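Local coordinates for protein cytochrome P450 268A2 Cyp268A2 (Mycobacterium marinum, PDB 6BLD) that belongs to the cytochrome P450 family, binding a haem (protoporphyrin IX containing Fe) and, in this model, (3E,5E)-6,10-dimethylundeca-3,5,9-trien-2-one in a pocket, at residues P47-I53 / F88-P92; P41-P47 / P59-T65; D176-V180 / Y211-V215; F33-R37 / S338-E343. All coordinates share one frame. Residue numbers count along the deposited sequence, not the author numbering.

How the contacts relate
Contact 2 lies on the same side of the chain's centre as contacts 1 and 4. Contacts 1 and 2 share Pro47, have centres 14 Å apart and meet where Phe88 CE1 lies 3.4 Å from Phe61 CZ. Contact 4 ties the helix just before strand 42-45 to a distant part of the chain and joins contact 2 through Thr65 O and Ser338 OG, 2.7 Å apart, a probable hydrogen bond. Contact 3, a pair of helices, stands apart, its centre about 36 Å from that of contact 2. Both contacts 1 and 3 approach the bound (3E,5E)-6,10-dimethylundeca-3,5,9-trien-2-one: the side chain of Val91 is about 5 Å from it and that of Leu212 about 7 Å.

Contact 1 of 4, residues P47-I53 / F88-P92; sequences PVEDALI and FENVP
Two irregular segments run side by side, with CA atoms 5.6 Å apart at Val48-Glu89 and again at Leu52-Val91. Pro47, extended (phi/psi -63/166), leads into Val48, whose t side chain sets CG2 3.5 Å from the centroid of the Phe88 ring, over its face, a CH-pi contact. Water 2 joins Val48 N (3.1 Å) to Phe88 O (3.0 Å); water 1 accepts from Asn90 N (2.9 Å) and donates weakly to Val48 O (3.4 Å). Glu49 and Asp50 point away; Asp50, with positive phi (54/41), turns the chain back so that Ala51 CB lies 3.7 Å from Glu89 CG. Extended Glu89 (tt; chi1 -173°, chi2 178°) carries OE2 to accept from Leu52 N (2.8 Å, 139°); its OE1 is held by Trp190 and Asn407. The mt side chain of Leu52 places CD1 4.0 Å from Val91 CG2 and CB 3.9 Å from Pro92 CD. Ile53 N makes a weak hydrogen bond to Asn90 O (3.5 Å), and Ile53 CG2 packs 3.6 Å from Pro92 CD. Asn90 ND2 pairs with Asp58 and with water 3 (2.5 Å), which donates to Ile53 O (3.0 Å). Pro92 is the N-cap of helix 93-97, and Leu52 touches Leu205, a ligand-pocket residue. The loop between the first two sheet strands packs against what is probably the B-C loop of the P450 fold, beside the ligand pocket.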
loop_
_atom_site.group_PDB
_atom_site.type_symbol
_atom_site.label_atom_id
_atom_site.label_comp_id
_atom_site.label_asym_id
_atom_site.label_seq_id
_atom_site.Cartn_x
_atom_site.Cartn_y
_atom_site.Cartn_z
ATOM N N PRO A 47 1.274 -13.890 17.827
ATOM C CA PRO A 47 0.845 -12.587 17.301
ATOM C C PRO A 47 1.951 -11.545 17.394
ATOM O O PRO A 47 2.958 -11.714 18.083
ATOM C CB PRO A 47 -0.348 -12.215 18.191
ATOM C CG PRO A 47 -0.805 -13.508 18.789
ATOM C CD PRO A 47 0.434 -14.330 18.956
ATOM N N VAL A 48 1.741 -10.441 16.670
ATOM C CA VAL A 48 2.708 -9.346 16.665
ATOM C C VAL A 48 2.908 -8.835 18.084
ATOM O O VAL A 48 1.944 -8.507 18.788
ATOM C CB VAL A 48 2.239 -8.224 15.727
ATOM C CG1 VAL A 48 3.113 -6.989 15.889
ATOM C CG2 VAL A 48 2.245 -8.700 14.285
ATOM N N GLU A 49 4.167 -8.770 18.512
ATOM C CA GLU A 49 4.493 -8.360 19.869
ATOM C C GLU A 49 4.357 -6.851 20.030
ATOM O O GLU A 49 4.540 -6.082 19.080
ATOM C CB GLU A 49 5.914 -8.793 20.231
ATOM C CG GLU A 49 6.152 -10.290 20.114
ATOM C CD GLU A 49 7.586 -10.679 20.419
ATOM O OE1 GLU A 49 8.426 -9.773 20.604
ATOM O OE2 GLU A 49 7.872 -11.893 20.474
ATOM N N ASP A 50 4.036 -6.433 21.257
ATOM C CA ASP A 50 3.891 -5.018 21.600
ATOM C C ASP A 50 2.908 -4.323 20.662
ATOM O O ASP A 50 3.123 -3.191 20.224
ATOM C CB ASP A 50 5.248 -4.310 21.594
ATOM C CG ASP A 50 6.218 -4.902 22.599
ATOM O OD1 ASP A 50 5.777 -5.255 23.714
ATOM O OD2 ASP A 50 7.419 -5.014 22.276
ATOM N N ALA A 51 1.816 -5.017 20.348
ATOM C CA ALA A 51 0.846 -4.508 19.393
ATOM C C ALA A 51 0.087 -3.317 19.979
ATOM O O ALA A 51 0.126 -3.047 21.183
ATOM C CB ALA A 51 -0.128 -5.612 18.984
ATOM N N LEU A 52 -0.612 -2.595 19.098
ATOM C CA LEU A 52 -1.437 -1.476 19.545
ATOM C C LEU A 52 -2.493 -1.930 20.542
ATOM O O LEU A 52 -2.878 -1.164 21.433
ATOM C CB LEU A 52 -2.095 -0.793 18.347
ATOM C CG LEU A 52 -1.160 -0.060 17.383
ATOM C CD1 LEU A 52 -1.889 0.302 16.097
ATOM C CD2 LEU A 52 -0.575 1.181 18.042
ATOM N N ILE A 53 -2.971 -3.164 20.410
ATOM C CA ILE A 53 -3.879 -3.771 21.375
ATOM C C ILE A 53 -3.494 -5.236 21.526
ATOM O O ILE A 53 -3.319 -5.945 20.529
ATOM C CB ILE A 53 -5.356 -3.628 20.955
ATOM C CG1 ILE A 53 -6.264 -4.421 21.897
ATOM C CG2 ILE A 53 -5.560 -4.067 19.513
ATOM C CD1 ILE A 53 -6.391 -3.809 23.271
ATOM N N PHE A 88 -2.164 -7.041 9.675
ATOM C CA PHE A 88 -1.286 -7.999 10.343
ATOM C C PHE A 88 -1.309 -7.797 11.854
ATOM O O PHE A 88 -1.600 -8.726 12.618
ATOM C CB PHE A 88 0.135 -7.849 9.787
ATOM C CG PHE A 88 1.139 -8.814 10.363
ATOM C CD1 PHE A 88 0.747 -10.044 10.868
ATOM C CD2 PHE A 88 2.488 -8.491 10.380
ATOM C CE1 PHE A 88 1.677 -10.923 11.391
ATOM C CE2 PHE A 88 3.422 -9.367 10.897
ATOM C CZ PHE A 88 3.016 -10.585 11.404
ATOM N N GLU A 89 -1.003 -6.585 12.301
ATOM C CA GLU A 89 -1.001 -6.270 13.720
ATOM C C GLU A 89 -2.424 -6.066 14.227
ATOM O O GLU A 89 -3.304 -5.592 13.503
ATOM C CB GLU A 89 -0.166 -5.014 13.977
ATOM C CG GLU A 89 0.054 -4.690 15.441
ATOM C CD GLU A 89 0.920 -3.465 15.630
ATOM O OE1 GLU A 89 1.793 -3.216 14.772
ATOM O OE2 GLU A 89 0.727 -2.748 16.634
ATOM N N ASN A 90 -2.645 -6.441 15.486
ATOM C CA ASN A 90 -3.934 -6.220 16.127
ATOM C C ASN A 90 -4.129 -4.730 16.392
ATOM O O ASN A 90 -3.315 -4.103 17.079
ATOM C CB ASN A 90 -4.022 -7.017 17.427
ATOM C CG ASN A 90 -4.309 -8.487 17.191
ATOM O OD1 ASN A 90 -5.018 -8.851 16.253
ATOM N ND2 ASN A 90 -3.753 -9.343 18.043
ATOM N N VAL A 91 -5.207 -4.172 15.851
ATOM C CA VAL A 91 -5.498 -2.743 15.939
ATOM C C VAL A 91 -6.857 -2.572 16.612
ATOM O O VAL A 91 -7.774 -3.361 16.342
ATOM C CB VAL A 91 -5.468 -2.092 14.546
ATOM C CG1 VAL A 91 -5.872 -0.624 14.608
ATOM C CG2 VAL A 91 -4.088 -2.246 13.918
ATOM N N PRO A 92 -7.026 -1.590 17.503
ATOM C CA PRO A 92 -8.334 -1.382 18.140
ATOM C C PRO A 92 -9.459 -1.253 17.118
ATOM O O PRO A 92 -9.297 -0.644 16.058
ATOM C CB PRO A 92 -8.135 -0.082 18.927
ATOM C CG PRO A 92 -6.685 -0.081 19.263
ATOM C CD PRO A 92 -5.982 -0.734 18.096
HETATM O O HOH W 1 -0.947 -8.289 17.026
HETATM O O HOH W 2 -0.827 -10.412 15.005
HETATM O O HOH W 3 -2.489 -8.812 20.106
#

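Contact 2 of 4, residues P41-P47 / P59-T65; sequences PVSWHPP and PGFWAVT
Trp44, Trp62 and Phe61 give up the most surface where strands 42-45 and 61-64 pair antiparallel, their axes 4.4 Å apart at closest and inclined at 145°. The hydrogen-bonded pairs are Ser43-Ala63 (Ser43 N to Ala63 O 3.2 Å, Ala63 N to Ser43 O 2.6 Å) and His45-Phe61 (His45 N to Phe61 O and Phe61 N to His45 O, both 2.9 Å). Val42-Val64 and Trp44-Trp62 are non-hydrogen-bonded, with CA atoms 5.1 and 4.6 Å apart. On the face carrying the tryptophans, Trp44 (chi1 t) turns its edge to the face of Trp62 (chi1 m), T-shaped: six-membered ring of Trp44 to five-membered ring of Trp62, centroids 4.6 Å apart, planes at 61°; Val42 CG1 lies 3.6 Å from Trp62 CE3. Trp44 also lies over Gly60, where a CB would clash with His45 O. On the other face Phe61 (chi1 p) receives His45 CB, 3.9 Å from its ring centroid, while Ser43 OG and His45 NE2 share a hydrogen bond (2.6 Å). Beyond the strand end, Thr65 OG1 donates to Pro41 O (3.0 Å). Strand 331-335 flanks 61-64, leaving 42-45 outermost; the backbone ladder fixes register, aromatic packing buries both faces, and Glu330 takes Trp62 NE1.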
loop_
_atom_site.group_PDB
_atom_site.type_symbol
_atom_site.label_atom_id
_atom_site.label_comp_id
_atom_site.label_asym_id
_atom_site.label_seq_id
_atom_site.Cartn_x
_atom_site.Cartn_y
_atom_site.Cartn_z
ATOM N N PRO A 41 7.157 -23.277 4.263
ATOM C CA PRO A 41 6.527 -22.120 3.600
ATOM C C PRO A 41 5.257 -21.635 4.275
ATOM O O PRO A 41 4.893 -20.465 4.101
ATOM C CB PRO A 41 6.241 -22.641 2.184
ATOM C CG PRO A 41 6.196 -24.129 2.326
ATOM C CD PRO A 41 7.191 -24.465 3.393
ATOM N N VAL A 42 4.570 -22.488 5.028
ATOM C CA VAL A 42 3.382 -22.111 5.785
ATOM C C VAL A 42 3.658 -22.492 7.234
ATOM O O VAL A 42 3.616 -23.676 7.593
ATOM C CB VAL A 42 2.112 -22.787 5.257
ATOM C CG1 VAL A 42 0.915 -22.421 6.123
ATOM C CG2 VAL A 42 1.867 -22.392 3.804
ATOM N N SER A 43 3.946 -21.497 8.070
ATOM C CA SER A 43 4.382 -21.727 9.439
ATOM C C SER A 43 3.499 -20.954 10.409
ATOM O O SER A 43 2.890 -19.940 10.058
ATOM C CB SER A 43 5.850 -21.323 9.630
ATOM O OG SER A 43 6.073 -19.993 9.193
ATOM N N TRP A 44 3.455 -21.446 11.646
ATOM C CA TRP A 44 2.625 -20.887 12.707
ATOM C C TRP A 44 3.485 -20.035 13.634
ATOM O O TRP A 44 4.554 -20.474 14.072
ATOM C CB TRP A 44 1.940 -22.012 13.488
ATOM C CG TRP A 44 1.017 -21.561 14.584
ATOM C CD1 TRP A 44 1.232 -21.662 15.929
ATOM C CD2 TRP A 44 -0.275 -20.960 14.430
ATOM N NE1 TRP A 44 0.158 -21.156 16.620
ATOM C CE2 TRP A 44 -0.779 -20.717 15.724
ATOM C CE3 TRP A 44 -1.051 -20.597 13.324
ATOM C CZ2 TRP A 44 -2.024 -20.128 15.942
ATOM C CZ3 TRP A 44 -2.287 -20.013 13.543
ATOM C CH2 TRP A 44 -2.760 -19.786 14.842
ATOM N N HIS A 45 3.016 -18.831 13.934
ATOM C CA HIS A 45 3.775 -17.854 14.698
ATOM C C HIS A 45 2.867 -17.201 15.727
ATOM O O HIS A 45 1.645 -17.162 15.550
ATOM C CB HIS A 45 4.379 -16.782 13.781
ATOM C CG HIS A 45 5.349 -17.322 12.778
ATOM N ND1 HIS A 45 6.714 -17.196 12.921
ATOM C CD2 HIS A 45 5.153 -17.991 11.618
ATOM C CE1 HIS A 45 7.317 -17.767 11.893
ATOM N NE2 HIS A 45 6.391 -18.257 11.088
ATOM N N PRO A 46 3.434 -16.687 16.817
ATOM C CA PRO A 46 2.636 -15.927 17.790
ATOM C C PRO A 46 2.266 -14.561 17.240
ATOM O O PRO A 46 2.879 -14.090 16.270
ATOM C CB PRO A 46 3.578 -15.806 18.998
ATOM C CG PRO A 46 4.942 -15.897 18.410
ATOM C CD PRO A 46 4.828 -16.860 17.263
ATOM N N PRO A 47 1.274 -13.890 17.827
ATOM C CA PRO A 47 0.845 -12.587 17.301
ATOM C C PRO A 47 1.951 -11.545 17.394
ATOM O O PRO A 47 2.958 -11.714 18.083
ATOM C CB PRO A 47 -0.348 -12.215 18.191
ATOM C CG PRO A 47 -0.805 -13.508 18.789
ATOM C CD PRO A 47 0.434 -14.330 18.956
ATOM N N PRO A 59 -4.397 -16.452 19.129
ATOM C CA PRO A 59 -3.335 -17.426 19.416
ATOM C C PRO A 59 -2.138 -17.302 18.503
ATOM O O PRO A 59 -1.062 -17.811 18.847
ATOM C CB PRO A 59 -4.041 -18.775 19.225
ATOM C CG PRO A 59 -5.075 -18.492 18.190
ATOM C CD PRO A 59 -5.510 -17.052 18.372
ATOM N N GLY A 60 -2.282 -16.647 17.371
ATOM C CA GLY A 60 -1.183 -16.482 16.453
ATOM C C GLY A 60 -1.700 -16.309 15.035
ATOM O O GLY A 60 -2.812 -15.824 14.826
ATOM N N PHE A 61 -0.866 -16.715 14.082
ATOM C CA PHE A 61 -1.196 -16.579 12.671
ATOM C C PHE A 61 -0.349 -17.552 11.865
ATOM O O PHE A 61 0.693 -18.027 12.323
ATOM C CB PHE A 61 -0.976 -15.143 12.177
ATOM C CG PHE A 61 0.469 -14.721 12.160
ATOM C CD1 PHE A 61 1.053 -14.160 13.283
ATOM C CD2 PHE A 61 1.243 -14.883 11.020
ATOM C CE1 PHE A 61 2.382 -13.771 13.271
ATOM C CE2 PHE A 61 2.569 -14.497 11.004
ATOM C CZ PHE A 61 3.139 -13.942 12.130
ATOM N N TRP A 62 -0.813 -17.832 10.651
ATOM C CA TRP A 62 -0.076 -18.633 9.685
ATOM C C TRP A 62 0.699 -17.707 8.757
ATOM O O TRP A 62 0.123 -16.788 8.167
ATOM C CB TRP A 62 -1.019 -19.518 8.870
ATOM C CG TRP A 62 -1.571 -20.690 9.620
ATOM C CD1 TRP A 62 -2.821 -20.806 10.154
ATOM C CD2 TRP A 62 -0.895 -21.918 9.910
ATOM N NE1 TRP A 62 -2.965 -22.031 10.762
ATOM C CE2 TRP A 62 -1.796 -22.732 10.626
ATOM C CE3 TRP A 62 0.386 -22.409 9.637
ATOM C CZ2 TRP A 62 -1.456 -24.007 11.071
ATOM C CZ3 TRP A 62 0.720 -23.675 10.080
ATOM C CH2 TRP A 62 -0.197 -24.460 10.788
ATOM N N ALA A 63 1.999 -17.952 8.625
ATOM C CA ALA A 63 2.855 -17.147 7.762
ATOM C C ALA A 63 2.888 -17.762 6.369
ATOM O O ALA A 63 3.283 -18.920 6.205
ATOM C CB ALA A 63 4.264 -17.043 8.343
ATOM N N VAL A 64 2.473 -16.987 5.369
ATOM C CA VAL A 64 2.446 -17.419 3.976
ATOM C C VAL A 64 3.533 -16.649 3.239
ATOM O O VAL A 64 3.413 -15.436 3.026
ATOM C CB VAL A 64 1.072 -17.191 3.333
ATOM C CG1 VAL A 64 1.095 -17.620 1.878
ATOM C CG2 VAL A 64 0.001 -17.942 4.099
ATOM N N THR A 65 4.587 -17.359 2.828
ATOM C CA THR A 65 5.788 -16.727 2.301
ATOM C C THR A 65 6.010 -16.939 0.809
ATOM O O THR A 65 6.706 -16.131 0.188
ATOM C CB THR A 65 7.025 -17.238 3.055
ATOM O OG1 THR A 65 7.068 -18.667 2.985
ATOM C CG2 THR A 65 6.976 -16.807 4.516
HETATM O O HOH W 4 3.770 -19.996 1.422
HETATM O O HOH W 5 6.264 -19.610 6.552
#

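Contact 3 of 4, residues D176-V180 / Y211-V215; sequences DRERV and YLHQV
A tyrosine reaching across from one helix to the start of another dominates this contact. The first turn of helix 177-186 faces helix 201-225, with CA atoms 6.5 Å apart at Val180-Leu212 and 7.6 Å at Asp176-Val215. Tyr211, chi1 t (168°) and chi2 75°, extends its ring over the gap, and its OH donates to Asp176 OD1 (3.0 Å); the m rotamer of Asp176 brings the carboxylate to the edge of the ring. The same OH sits 3.2 Å from Arg179 CB. Arg179 (chi1 m, chi2 t, chi3 p) folds back so that one face of its guanidinium lies over Tyr211 CE1. Deeper in, Val180 (chi1 t) meets three residues: its CG2 is 3.8 Å from Tyr211 CE2 and 4.2 Å from Val215 CG2, and its CG1 is 3.8 Å from Leu212 CD2. Leu212 takes the mt rotamer and Val215 t. Within the segments, Val180 N bonds to Asp176 O and Val215 N to Tyr211 O, each 3.0 Å. Leu212 and Val215 pack on Phe254 of helix 247-278, and Leu212 touches Leu187 of the ligand pocket. The polar rim over an apolar base joins what are probably the F and G helices, which sit over the ligand pocket in P450s.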
loop_
_atom_site.group_PDB
_atom_site.type_symbol
_atom_site.label_atom_id
_atom_site.label_comp_id
_atom_site.label_asym_id
_atom_site.label_seq_id
_atom_site.Cartn_x
_atom_site.Cartn_y
_atom_site.Cartn_z
ATOM N N ASP A 176 -6.760 21.743 2.340
ATOM C CA ASP A 176 -6.723 20.486 3.076
ATOM C C ASP A 176 -5.842 19.431 2.424
ATOM O O ASP A 176 -5.722 18.329 2.967
ATOM C CB ASP A 176 -8.141 19.926 3.236
ATOM C CG ASP A 176 -9.042 20.842 4.029
ATOM O OD1 ASP A 176 -8.719 21.124 5.203
ATOM O OD2 ASP A 176 -10.071 21.283 3.478
ATOM N N ARG A 177 -5.218 19.736 1.285
ATOM C CA ARG A 177 -4.533 18.698 0.520
ATOM C C ARG A 177 -3.282 18.205 1.238
ATOM O O ARG A 177 -3.076 16.994 1.378
ATOM C CB ARG A 177 -4.197 19.219 -0.878
ATOM C CG ARG A 177 -5.392 19.224 -1.817
ATOM C CD ARG A 177 -5.067 19.860 -3.157
ATOM N NE ARG A 177 -6.240 19.911 -4.026
ATOM C CZ ARG A 177 -6.262 19.472 -5.281
ATOM N NH1 ARG A 177 -5.172 18.945 -5.824
ATOM N NH2 ARG A 177 -7.376 19.556 -5.996
ATOM N N GLU A 178 -2.435 19.125 1.705
ATOM C CA GLU A 178 -1.201 18.707 2.364
ATOM C C GLU A 178 -1.472 18.048 3.712
ATOM O O GLU A 178 -0.732 17.143 4.116
ATOM C CB GLU A 178 -0.257 19.898 2.535
ATOM C CG GLU A 178 0.310 20.440 1.228
ATOM C CD GLU A 178 1.054 19.387 0.423
ATOM O OE1 GLU A 178 1.680 18.491 1.031
ATOM O OE2 GLU A 178 1.014 19.455 -0.823
ATOM N N ARG A 179 -2.522 18.478 4.417
ATOM C CA ARG A 179 -2.846 17.859 5.698
ATOM C C ARG A 179 -3.429 16.463 5.516
ATOM O O ARG A 179 -3.195 15.583 6.353
ATOM C CB ARG A 179 -3.816 18.741 6.482
ATOM C CG ARG A 179 -3.284 20.130 6.787
ATOM C CD ARG A 179 -4.374 21.025 7.352
ATOM N NE ARG A 179 -4.856 20.550 8.645
ATOM C CZ ARG A 179 -5.799 21.158 9.358
ATOM N NH1 ARG A 179 -6.364 22.269 8.904
ATOM N NH2 ARG A 179 -6.176 20.656 10.526
ATOM N N VAL A 180 -4.189 16.239 4.442
ATOM C CA VAL A 180 -4.716 14.904 4.178
ATOM C C VAL A 180 -3.581 13.938 3.861
ATOM O O VAL A 180 -3.565 12.797 4.340
ATOM C CB VAL A 180 -5.759 14.954 3.046
ATOM C CG1 VAL A 180 -5.983 13.566 2.461
ATOM C CG2 VAL A 180 -7.068 15.535 3.559
ATOM N N TYR A 211 -9.251 14.053 11.761
ATOM C CA TYR A 211 -9.164 15.106 10.754
ATOM C C TYR A 211 -9.688 14.626 9.406
ATOM O O TYR A 211 -10.435 15.344 8.732
ATOM C CB TYR A 211 -7.724 15.600 10.617
ATOM C CG TYR A 211 -7.518 16.471 9.399
ATOM C CD1 TYR A 211 -7.981 17.779 9.374
ATOM C CD2 TYR A 211 -6.884 15.978 8.265
ATOM C CE1 TYR A 211 -7.808 18.579 8.261
ATOM C CE2 TYR A 211 -6.706 16.772 7.145
ATOM C CZ TYR A 211 -7.170 18.071 7.151
ATOM O OH TYR A 211 -6.998 18.867 6.045
ATOM N N LEU A 212 -9.304 13.413 8.996
ATOM C CA LEU A 212 -9.787 12.877 7.727
ATOM C C LEU A 212 -11.303 12.722 7.725
ATOM O O LEU A 212 -11.945 12.923 6.687
ATOM C CB LEU A 212 -9.109 11.538 7.432
ATOM C CG LEU A 212 -7.612 11.613 7.120
ATOM C CD1 LEU A 212 -7.008 10.221 7.018
ATOM C CD2 LEU A 212 -7.371 12.403 5.843
ATOM N N HIS A 213 -11.892 12.375 8.872
ATOM C CA HIS A 213 -13.347 12.310 8.958
ATOM C C HIS A 213 -13.973 13.698 8.922
ATOM O O HIS A 213 -15.118 13.848 8.482
ATOM C CB HIS A 213 -13.768 11.564 10.225
ATOM C CG HIS A 213 -13.657 10.075 10.109
ATOM N ND1 HIS A 213 -14.681 9.221 10.459
ATOM C CD2 HIS A 213 -12.644 9.289 9.676
ATOM C CE1 HIS A 213 -14.302 7.972 10.247
ATOM N NE2 HIS A 213 -13.070 7.986 9.773
ATOM N N GLN A 214 -13.244 14.719 9.379
ATOM C CA GLN A 214 -13.739 16.088 9.269
ATOM C C GLN A 214 -13.795 16.533 7.813
ATOM O O GLN A 214 -14.786 17.129 7.376
ATOM C CB GLN A 214 -12.853 17.034 10.080
ATOM C CG GLN A 214 -13.159 17.050 11.563
ATOM C CD GLN A 214 -14.609 17.378 11.850
ATOM O OE1 GLN A 214 -15.123 18.410 11.420
ATOM N NE2 GLN A 214 -15.277 16.496 12.577
ATOM N N VAL A 215 -12.737 16.251 7.050
ATOM C CA VAL A 215 -12.728 16.583 5.629
ATOM C C VAL A 215 -13.790 15.779 4.892
ATOM O O VAL A 215 -14.436 16.281 3.964
ATOM C CB VAL A 215 -11.326 16.347 5.037
ATOM C CG1 VAL A 215 -11.293 16.731 3.564
ATOM C CG2 VAL A 215 -10.276 17.125 5.821
#

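Contact 4 of 4, residues F33-R37 / S338-E343; sequences FSELR and SGNWDE
Arg37 makes the main polar link, its NH1 donating to Ser338 OG (3.1 Å, 163°), where helix 26-39, near the N-terminus, meets the short helix 336-339 and the type I beta turn Gly339-Asp342 of the P450 fold. The two helices probably correspond to the A and K' helices of P450s. Neither partner is used up here: Arg37 NH2 has a salt bridge with Glu30 of its own helix, and Ser338 OG bonds to Thr65 O, just past strand 61-64. A long salt bridge, Arg37 NE to Asp342 OD1 at 3.9 Å, adds to this; OD1 also accepts from Asp344 N, and OD2 from Arg67 N. Water 6 accepts from Arg37 NE (2.9 Å) and from Glu343 N (3.1 Å). Arg37 runs m, t, m with chi4 at -92°, which lays its guanidinium so that one face covers Asp342 CA and Trp341 O. Trp341 N bonds to Ser338 O (3.2 Å), and the turn itself is closed by the weak Asp342 N to Gly339 O bond (3.4 Å). CA atoms are nearest at Phe33-Ser338 (5.7 Å) and Arg37-Asp342 (7.4 Å), one helical turn along the first segment, where Arg37 N to Phe33 O is 2.9 Å. Packing continues at Phe33 (chi1 m), whose ring centroid lies 4.0 Å from Ser338 CB, which sits over the ring face.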
loop_
_atom_site.group_PDB
_atom_site.type_symbol
_atom_site.label_atom_id
_atom_site.label_comp_id
_atom_site.label_asym_id
_atom_site.label_seq_id
_atom_site.Cartn_x
_atom_site.Cartn_y
_atom_site.Cartn_z
ATOM N N PHE A 33 12.644 -14.846 5.616
ATOM C CA PHE A 33 11.677 -15.274 4.612
ATOM C C PHE A 33 12.249 -16.360 3.709
ATOM O O PHE A 33 11.507 -17.230 3.239
ATOM C CB PHE A 33 11.227 -14.077 3.773
ATOM C CG PHE A 33 10.389 -13.084 4.527
ATOM C CD1 PHE A 33 9.362 -13.509 5.354
ATOM C CD2 PHE A 33 10.625 -11.724 4.403
ATOM C CE1 PHE A 33 8.589 -12.597 6.046
ATOM C CE2 PHE A 33 9.854 -10.806 5.094
ATOM C CZ PHE A 33 8.835 -11.244 5.917
ATOM N N SER A 34 13.559 -16.326 3.457
ATOM C CA SER A 34 14.169 -17.305 2.561
ATOM C C SER A 34 14.131 -18.705 3.163
ATOM O O SER A 34 13.770 -19.673 2.482
ATOM C CB SER A 34 15.607 -16.897 2.239
ATOM O OG SER A 34 16.206 -17.816 1.342
ATOM N N GLU A 35 14.502 -18.833 4.441
ATOM C CA GLU A 35 14.498 -20.145 5.081
ATOM C C GLU A 35 13.086 -20.703 5.181
ATOM O O GLU A 35 12.868 -21.904 4.979
ATOM C CB GLU A 35 15.138 -20.068 6.467
ATOM C CG GLU A 35 14.978 -21.351 7.278
ATOM C CD GLU A 35 15.731 -21.320 8.594
ATOM O OE1 GLU A 35 15.383 -22.112 9.497
ATOM O OE2 GLU A 35 16.669 -20.510 8.726
ATOM N N LEU A 36 12.112 -19.848 5.498
ATOM C CA LEU A 36 10.724 -20.295 5.549
ATOM C C LEU A 36 10.249 -20.753 4.176
ATOM O O LEU A 36 9.697 -21.848 4.034
ATOM C CB LEU A 36 9.834 -19.176 6.088
ATOM C CG LEU A 36 10.025 -18.830 7.565
ATOM C CD1 LEU A 36 9.142 -17.657 7.955
ATOM C CD2 LEU A 36 9.737 -20.038 8.444
ATOM N N ARG A 37 10.470 -19.928 3.146
ATOM C CA ARG A 37 10.084 -20.312 1.793
ATOM C C ARG A 37 10.677 -21.659 1.399
ATOM O O ARG A 37 10.046 -22.425 0.664
ATOM C CB ARG A 37 10.524 -19.243 0.789
ATOM C CG ARG A 37 9.604 -18.034 0.705
ATOM C CD ARG A 37 9.875 -17.205 -0.545
ATOM N NE ARG A 37 11.304 -17.052 -0.805
ATOM C CZ ARG A 37 12.042 -16.035 -0.369
ATOM N NH1 ARG A 37 11.489 -15.069 0.352
ATOM N NH2 ARG A 37 13.337 -15.984 -0.653
ATOM N N SER A 338 8.092 -11.269 0.760
ATOM C CA SER A 338 8.629 -12.614 0.585
ATOM C C SER A 338 8.184 -13.211 -0.743
ATOM O O SER A 338 8.982 -13.846 -1.445
ATOM C CB SER A 338 8.199 -13.507 1.747
ATOM O OG SER A 338 8.615 -14.844 1.537
ATOM N N GLY A 339 6.916 -13.013 -1.108
ATOM C CA GLY A 339 6.428 -13.527 -2.375
ATOM C C GLY A 339 7.094 -12.890 -3.577
ATOM O O GLY A 339 7.266 -13.541 -4.613
ATOM N N ASN A 340 7.481 -11.619 -3.464
ATOM C CA ASN A 340 8.151 -10.940 -4.565
ATOM C C ASN A 340 9.641 -11.242 -4.630
ATOM O O ASN A 340 10.291 -10.861 -5.610
ATOM C CB ASN A 340 7.924 -9.429 -4.465
ATOM C CG ASN A 340 6.546 -9.020 -4.944
ATOM O OD1 ASN A 340 5.893 -9.756 -5.684
ATOM N ND2 ASN A 340 6.094 -7.845 -4.522
ATOM N N TRP A 341 10.196 -11.908 -3.616
ATOM C CA TRP A 341 11.565 -12.407 -3.655
ATOM C C TRP A 341 11.608 -13.927 -3.776
ATOM O O TRP A 341 12.654 -14.540 -3.536
ATOM C CB TRP A 341 12.337 -11.948 -2.416
ATOM C CG TRP A 341 13.222 -10.763 -2.674
ATOM C CD1 TRP A 341 14.587 -10.749 -2.700
ATOM C CD2 TRP A 341 12.802 -9.422 -2.949
ATOM N NE1 TRP A 341 15.041 -9.481 -2.971
ATOM C CE2 TRP A 341 13.965 -8.648 -3.128
ATOM C CE3 TRP A 341 11.554 -8.799 -3.057
ATOM C CZ2 TRP A 341 13.919 -7.284 -3.412
ATOM C CZ3 TRP A 341 11.510 -7.444 -3.339
ATOM C CH2 TRP A 341 12.684 -6.702 -3.512
ATOM N N ASP A 342 10.489 -14.541 -4.153
ATOM C CA ASP A 342 10.385 -15.993 -4.243
ATOM C C ASP A 342 11.230 -16.499 -5.406
ATOM O O ASP A 342 10.934 -16.213 -6.570
ATOM C CB ASP A 342 8.922 -16.396 -4.414
ATOM C CG ASP A 342 8.677 -17.860 -4.103
ATOM O OD1 ASP A 342 9.659 -18.626 -4.010
ATOM O OD2 ASP A 342 7.497 -18.244 -3.952
ATOM N N GLU A 343 12.285 -17.256 -5.093
ATOM C CA GLU A 343 13.102 -17.861 -6.140
ATOM C C GLU A 343 12.322 -18.885 -6.952
ATOM O O GLU A 343 12.742 -19.232 -8.061
ATOM C CB GLU A 343 14.345 -18.510 -5.531
ATOM C CG GLU A 343 15.189 -17.566 -4.690
ATOM C CD GLU A 343 16.301 -16.913 -5.487
ATOM O OE1 GLU A 343 16.232 -16.934 -6.734
ATOM O OE2 GLU A 343 17.245 -16.379 -4.867
HETATM O O HOH W 6 13.025 -18.619 -2.464
#